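Local coordinates for cutinase-like protein (Cryptococcus sp., PDB 2CZQ) that probably hydrolyses carboxylic esters, as a cutinase-like enzyme with the alpha/beta hydrolase fold, at residues 82-87 against 112-117; 27-32 against 188-193. All coordinates share one frame; numbering follows the deposited sequence.

Interaction 1 of 2, residues 82-87 against 112-117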
loop_
_atom_site.group_PDB
_atom_site.type_symbol
_atom_site.label_atom_id
_atom_site.label_comp_id
_atom_site.label_asym_id
_atom_site.label_seq_id
_atom_site.Cartn_x
_atom_site.Cartn_y
_atom_site.Cartn_z
ATOM N N GLN A 82 -0.092 -0.202 3.373
ATOM C CA GLN A 82 -0.678 -0.987 2.296
ATOM C C GLN A 82 -2.002 -0.363 1.916
ATOM O O GLN A 82 -2.790 -0.007 2.791
ATOM C CB GLN A 82 -0.918 -2.418 2.765
ATOM C CG GLN A 82 0.338 -3.129 3.242
ATOM C CD GLN A 82 0.046 -4.424 3.974
ATOM O OE1 GLN A 82 -0.949 -4.526 4.691
ATOM N NE2 GLN A 82 0.921 -5.415 3.801
ATOM N N GLY A 83 -2.273 -0.247 0.620
ATOM C CA GLY A 83 -3.547 0.287 0.183
ATOM C C GLY A 83 -4.036 -0.355 -1.094
ATOM O O GLY A 83 -3.249 -0.577 -2.019
ATOM N N TYR A 84 -5.331 -0.663 -1.130
ATOM C CA TYR A 84 -5.984 -1.252 -2.295
ATOM C C TYR A 84 -7.075 -0.318 -2.795
ATOM O O TYR A 84 -7.969 0.062 -2.037
ATOM C CB TYR A 84 -6.598 -2.600 -1.910
ATOM C CG TYR A 84 -7.518 -3.211 -2.950
ATOM C CD1 TYR A 84 -7.153 -3.290 -4.301
ATOM C CD2 TYR A 84 -8.769 -3.699 -2.580
ATOM C CE1 TYR A 84 -8.007 -3.853 -5.250
ATOM C CE2 TYR A 84 -9.628 -4.255 -3.512
ATOM C CZ TYR A 84 -9.248 -4.330 -4.844
ATOM O OH TYR A 84 -10.115 -4.892 -5.754
ATOM N N SER A 85 -7.006 0.034 -4.082
ATOM C CA SER A 85 -8.072 0.786 -4.746
ATOM C C SER A 85 -8.268 2.133 -4.034
ATOM O O SER A 85 -7.300 2.887 -3.921
ATOM C CB SER A 85 -9.343 -0.061 -4.862
ATOM O OG SER A 85 -10.206 0.493 -5.826
ATOM N N GLN A 86 -9.460 2.447 -3.531
ATOM C CA GLN A 86 -9.626 3.692 -2.783
ATOM C C GLN A 86 -8.570 3.820 -1.677
ATOM O O GLN A 86 -8.063 4.912 -1.407
ATOM C CB GLN A 86 -11.028 3.806 -2.188
ATOM C CG GLN A 86 -11.204 5.118 -1.436
ATOM C CD GLN A 86 -12.621 5.475 -1.028
ATOM O OE1 GLN A 86 -12.820 6.556 -0.489
ATOM N NE2 GLN A 86 -13.589 4.590 -1.254
ATOM N N GLY A 87 -8.247 2.703 -1.033
ATOM C CA GLY A 87 -7.250 2.693 0.026
ATOM C C GLY A 87 -5.845 3.009 -0.449
ATOM O O GLY A 87 -5.042 3.555 0.308
ATOM N N PHE A 112 3.130 -0.348 -0.061
ATOM C CA PHE A 112 2.732 -1.370 -1.008
ATOM C C PHE A 112 1.310 -1.090 -1.459
ATOM O O PHE A 112 0.379 -1.109 -0.651
ATOM C CB PHE A 112 2.837 -2.750 -0.358
ATOM C CG PHE A 112 2.493 -3.873 -1.286
ATOM C CD1 PHE A 112 3.443 -4.401 -2.154
ATOM C CD2 PHE A 112 1.204 -4.396 -1.306
ATOM C CE1 PHE A 112 3.108 -5.429 -3.023
ATOM C CE2 PHE A 112 0.864 -5.422 -2.169
ATOM C CZ PHE A 112 1.814 -5.940 -3.025
ATOM N N LEU A 113 1.156 -0.814 -2.748
ATOM C CA LEU A 113 -0.127 -0.410 -3.318
ATOM C C LEU A 113 -0.576 -1.402 -4.367
ATOM O O LEU A 113 0.251 -1.922 -5.118
ATOM C CB LEU A 113 -0.016 0.979 -3.959
ATOM C CG LEU A 113 0.593 2.083 -3.092
ATOM C CD1 LEU A 113 0.838 3.336 -3.903
ATOM C CD2 LEU A 113 -0.283 2.387 -1.882
ATOM N N ILE A 114 -1.881 -1.664 -4.414
ATOM C CA ILE A 114 -2.477 -2.478 -5.468
ATOM C C ILE A 114 -3.702 -1.781 -6.027
ATOM O O ILE A 114 -4.492 -1.186 -5.288
ATOM C CB ILE A 114 -2.848 -3.910 -4.982
ATOM C CG1 ILE A 114 -3.477 -3.879 -3.584
ATOM C CG2 ILE A 114 -1.627 -4.815 -5.021
ATOM C CD1 ILE A 114 -4.144 -5.182 -3.178
ATOM N N GLY A 115 -3.858 -1.841 -7.345
ATOM C CA GLY A 115 -5.017 -1.235 -7.981
ATOM C C GLY A 115 -5.156 0.251 -7.682
ATOM O O GLY A 115 -6.233 0.735 -7.339
ATOM N N ASN A 116 -4.054 0.978 -7.829
ATOM C CA ASN A 116 -3.960 2.365 -7.388
ATOM C C ASN A 116 -4.600 3.349 -8.365
ATOM O O ASN A 116 -4.098 3.513 -9.473
ATOM C CB ASN A 116 -2.475 2.700 -7.226
ATOM C CG ASN A 116 -2.230 4.095 -6.716
ATOM O OD1 ASN A 116 -3.133 4.771 -6.210
ATOM N ND2 ASN A 116 -0.983 4.542 -6.839
ATOM N N PRO A 117 -5.672 4.046 -7.975
ATOM C CA PRO A 117 -6.253 5.070 -8.854
ATOM C C PRO A 117 -5.251 6.180 -9.178
ATOM O O PRO A 117 -5.395 6.849 -10.200
ATOM C CB PRO A 117 -7.406 5.638 -8.020
ATOM C CG PRO A 117 -7.729 4.575 -7.019
ATOM C CD PRO A 117 -6.407 3.948 -6.699
#
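Tyr84 and Ile114 are partners on two neighbouring parallel strands, 82-84 and 112-114, whose directions differ by 7°. Gly83, level with Leu113, bonds the residues on either side of it: its N donates to Phe112 O, and its O accepts Ile114 N at 3.0 Å. Ser85 N reaches Ile114 O, which carries the pairing one residue past the strand end. The buried side-chain packing centres on Tyr84 and Ile114. The CG1 branch of Ile114 lies between its own backbone N and carbonyl carbon (chi1 42°), and this sends CD1 across to the tyrosine, 3.7 Å from Tyr84 CD1. A beta-branched residue suits this place because one branch can reach the ring while the other stays on the same sheet face. Gly83 has no side chain, and a CB there would run into Gly87 O, so the chain can fold back closely into helix 86-98. Two residues on, Ser85 has positive phi (60°), in what is probably the nucleophile elbow (Gly-Tyr-Ser-Gln-Gly) of the family. Its OG bonds His180 NE2, consistent with a Ser-His-Asp triad completed by Asp165, and Tyr84 OH bonds His180 O, so both hold the same residue. Unlike the buried strand pairs, Ser85 is partly exposed and meets the other segment mainly through its backbone; Pro117 CD lies 3.1 Å from Ser85 O. Strand 78-84 is flanked by 9-14 and 108-114, with 157-160 next; helix 86-98 packs on Leu113, whereas helix 28-37 lies against Gln82 and Phe112.

Interaction 2 of 2, residues 27-32 against 188-193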
loop_
_atom_site.group_PDB
_atom_site.type_symbol
_atom_site.label_atom_id
_atom_site.label_comp_id
_atom_site.label_asym_id
_atom_site.label_seq_id
_atom_site.Cartn_x
_atom_site.Cartn_y
_atom_site.Cartn_z
ATOM N N PHE A 27 -4.788 -7.825 1.184
ATOM C CA PHE A 27 -3.560 -8.066 1.948
ATOM C C PHE A 27 -3.621 -9.246 2.891
ATOM O O PHE A 27 -2.644 -9.540 3.561
ATOM C CB PHE A 27 -3.129 -6.797 2.698
ATOM C CG PHE A 27 -3.179 -5.594 1.832
ATOM C CD1 PHE A 27 -2.273 -5.455 0.789
ATOM C CD2 PHE A 27 -4.191 -4.658 1.973
ATOM C CE1 PHE A 27 -2.352 -4.381 -0.079
ATOM C CE2 PHE A 27 -4.276 -3.569 1.113
ATOM C CZ PHE A 27 -3.358 -3.431 0.080
ATOM N N ARG A 28 -4.749 -9.941 2.938
ATOM C CA ARG A 28 -4.926 -10.994 3.935
ATOM C C ARG A 28 -3.841 -12.070 3.864
ATOM O O ARG A 28 -3.239 -12.422 4.882
ATOM C CB ARG A 28 -6.309 -11.628 3.784
ATOM C CG ARG A 28 -6.794 -12.397 5.002
ATOM C CD ARG A 28 -8.257 -12.839 4.934
ATOM N NE ARG A 28 -9.086 -11.940 4.126
ATOM C CZ ARG A 28 -10.208 -11.361 4.543
ATOM N NH1 ARG A 28 -10.665 -11.569 5.772
ATOM N NH2 ARG A 28 -10.880 -10.564 3.723
ATOM N N THR A 29 -3.593 -12.604 2.674
ATOM C CA THR A 29 -2.609 -13.665 2.550
ATOM C C THR A 29 -1.207 -13.169 2.870
ATOM O O THR A 29 -0.531 -13.740 3.727
ATOM C CB THR A 29 -2.690 -14.304 1.172
ATOM O OG1 THR A 29 -3.926 -15.022 1.104
ATOM C CG2 THR A 29 -1.612 -15.375 0.994
ATOM N N MET A 30 -0.775 -12.091 2.225
ATOM C CA MET A 30 0.577 -11.613 2.478
ATOM C C MET A 30 0.774 -11.270 3.948
ATOM O O MET A 30 1.843 -11.520 4.502
ATOM C CB MET A 30 0.957 -10.438 1.575
ATOM C CG MET A 30 0.230 -9.126 1.855
ATOM S SD MET A 30 0.668 -7.830 0.691
ATOM C CE MET A 30 -0.183 -8.397 -0.795
ATOM N N ASN A 31 -0.253 -10.717 4.592
ATOM C CA ASN A 31 -0.099 -10.332 5.988
ATOM C C ASN A 31 -0.028 -11.517 6.931
ATOM O O ASN A 31 0.684 -11.462 7.935
ATOM C CB ASN A 31 -1.155 -9.319 6.396
ATOM C CG ASN A 31 -0.897 -7.964 5.790
ATOM O OD1 ASN A 31 0.156 -7.739 5.197
ATOM N ND2 ASN A 31 -1.843 -7.050 5.952
ATOM N N SER A 32 -0.734 -12.596 6.600
ATOM C CA SER A 32 -0.545 -13.851 7.317
ATOM C C SER A 32 0.903 -14.337 7.174
ATOM O O SER A 32 1.489 -14.841 8.126
ATOM C CB SER A 32 -1.565 -14.907 6.880
ATOM O OG SER A 32 -1.247 -15.456 5.619
ATOM N N GLY A 188 1.345 -14.110 -7.403
ATOM C CA GLY A 188 2.449 -13.199 -7.653
ATOM C C GLY A 188 2.347 -11.964 -6.778
ATOM O O GLY A 188 3.324 -11.547 -6.150
ATOM N N VAL A 189 1.154 -11.384 -6.723
ATOM C CA VAL A 189 0.913 -10.189 -5.919
ATOM C C VAL A 189 1.137 -10.458 -4.431
ATOM O O VAL A 189 1.854 -9.706 -3.759
ATOM C CB VAL A 189 -0.515 -9.643 -6.157
ATOM C CG1 VAL A 189 -0.822 -8.496 -5.216
ATOM C CG2 VAL A 189 -0.692 -9.194 -7.606
ATOM N N GLN A 190 0.530 -11.527 -3.923
ATOM C CA GLN A 190 0.615 -11.823 -2.498
ATOM C C GLN A 190 2.053 -12.122 -2.089
ATOM O O GLN A 190 2.535 -11.615 -1.081
ATOM C CB GLN A 190 -0.324 -12.968 -2.108
ATOM C CG GLN A 190 -1.808 -12.631 -2.248
ATOM C CD GLN A 190 -2.196 -11.397 -1.460
ATOM O OE1 GLN A 190 -1.876 -11.287 -0.277
ATOM N NE2 GLN A 190 -2.874 -10.459 -2.115
ATOM N N THR A 191 2.750 -12.921 -2.891
ATOM C CA THR A 191 4.124 -13.273 -2.563
ATOM C C THR A 191 5.036 -12.057 -2.631
ATOM O O THR A 191 5.862 -11.847 -1.745
ATOM C CB THR A 191 4.621 -14.387 -3.476
ATOM O OG1 THR A 191 3.720 -15.500 -3.387
ATOM C CG2 THR A 191 5.977 -14.907 -2.995
ATOM N N MET A 192 4.881 -11.253 -3.675
ATOM C CA MET A 192 5.674 -10.040 -3.810
ATOM C C MET A 192 5.468 -9.117 -2.618
ATOM O O MET A 192 6.429 -8.541 -2.113
ATOM C CB MET A 192 5.281 -9.347 -5.105
ATOM C CG MET A 192 6.119 -8.174 -5.509
ATOM S SD MET A 192 5.860 -7.779 -7.248
ATOM C CE MET A 192 4.053 -7.726 -7.388
ATOM N N GLY A 193 4.219 -8.969 -2.183
ATOM C CA GLY A 193 3.906 -8.102 -1.056
ATOM C C GLY A 193 4.507 -8.582 0.251
ATOM O O GLY A 193 4.997 -7.779 1.051
#
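Gln190 points its amide at the first turn of helix 28-37, where OE1 accepts the backbone N-H of Met30 at 2.8 Å, with an angle of 148° at the hydrogen. Met30 N lies in the plane of the Gln190 side-chain carbonyl. Since N-H groups in the first turn of a helix have no preceding carbonyl within that helix, a side-chain oxygen is a fitting acceptor. Gln190 gets there by folding at chi2 (-56°), and its NE2 is held by the carbonyls of Gly26 and Tyr183, so both ends of the amide are used and its rotation is fixed. Met30 crosses this side chain at about a right angle: CE lies 3.4 Å from Gln190 OE1, and CB comes within 3.3 Å of the backbone O of Gln190. The two helices, 28-37 and 187-200, lie on the same side of the central sheet of the alpha/beta hydrolase fold, their short segments crossing at -34° with axes 8.2 Å apart. Such closeness depends on Gly193, because a CB there would collide with Met30 SD, which instead rests 3.7 Å from Gly193 CA. The unbranched, flexible methionine bends at its sulfur and slips between glycine and glutamine. Towards the outer side, exposed Thr29 lays its CB 3.4 Å from Gln190 OE1. Inward, Phe27 and Met30 both press on Phe112 of strand 108-114, and Val189 touches Ile114 there.

Interaction 2 lies over the sheet face that carries Gln82, Tyr84, Phe112 and Ile114 in interaction 1; the two centres are 13 Å apart, yet the contacts touch directly. Gln82 NE2 and Asn31 OD1, 2.8 Å apart, probably share a hydrogen bond that ties the strand to helix 28-37. Beside it, Phe112 is clasped from both helices, with its CE2 3.4 Å from Met30 CE and its CE1 3.4 Å from Gly193 CA. Phe27 CZ packs 3.4 Å from Gly83 C, two residues before the probable nucleophile Ser85, so interaction 2 touches the strand end that leads into the probable elbow. Along the chain, interaction 1 is nested inside the loop closed by 27-32 and 188-193.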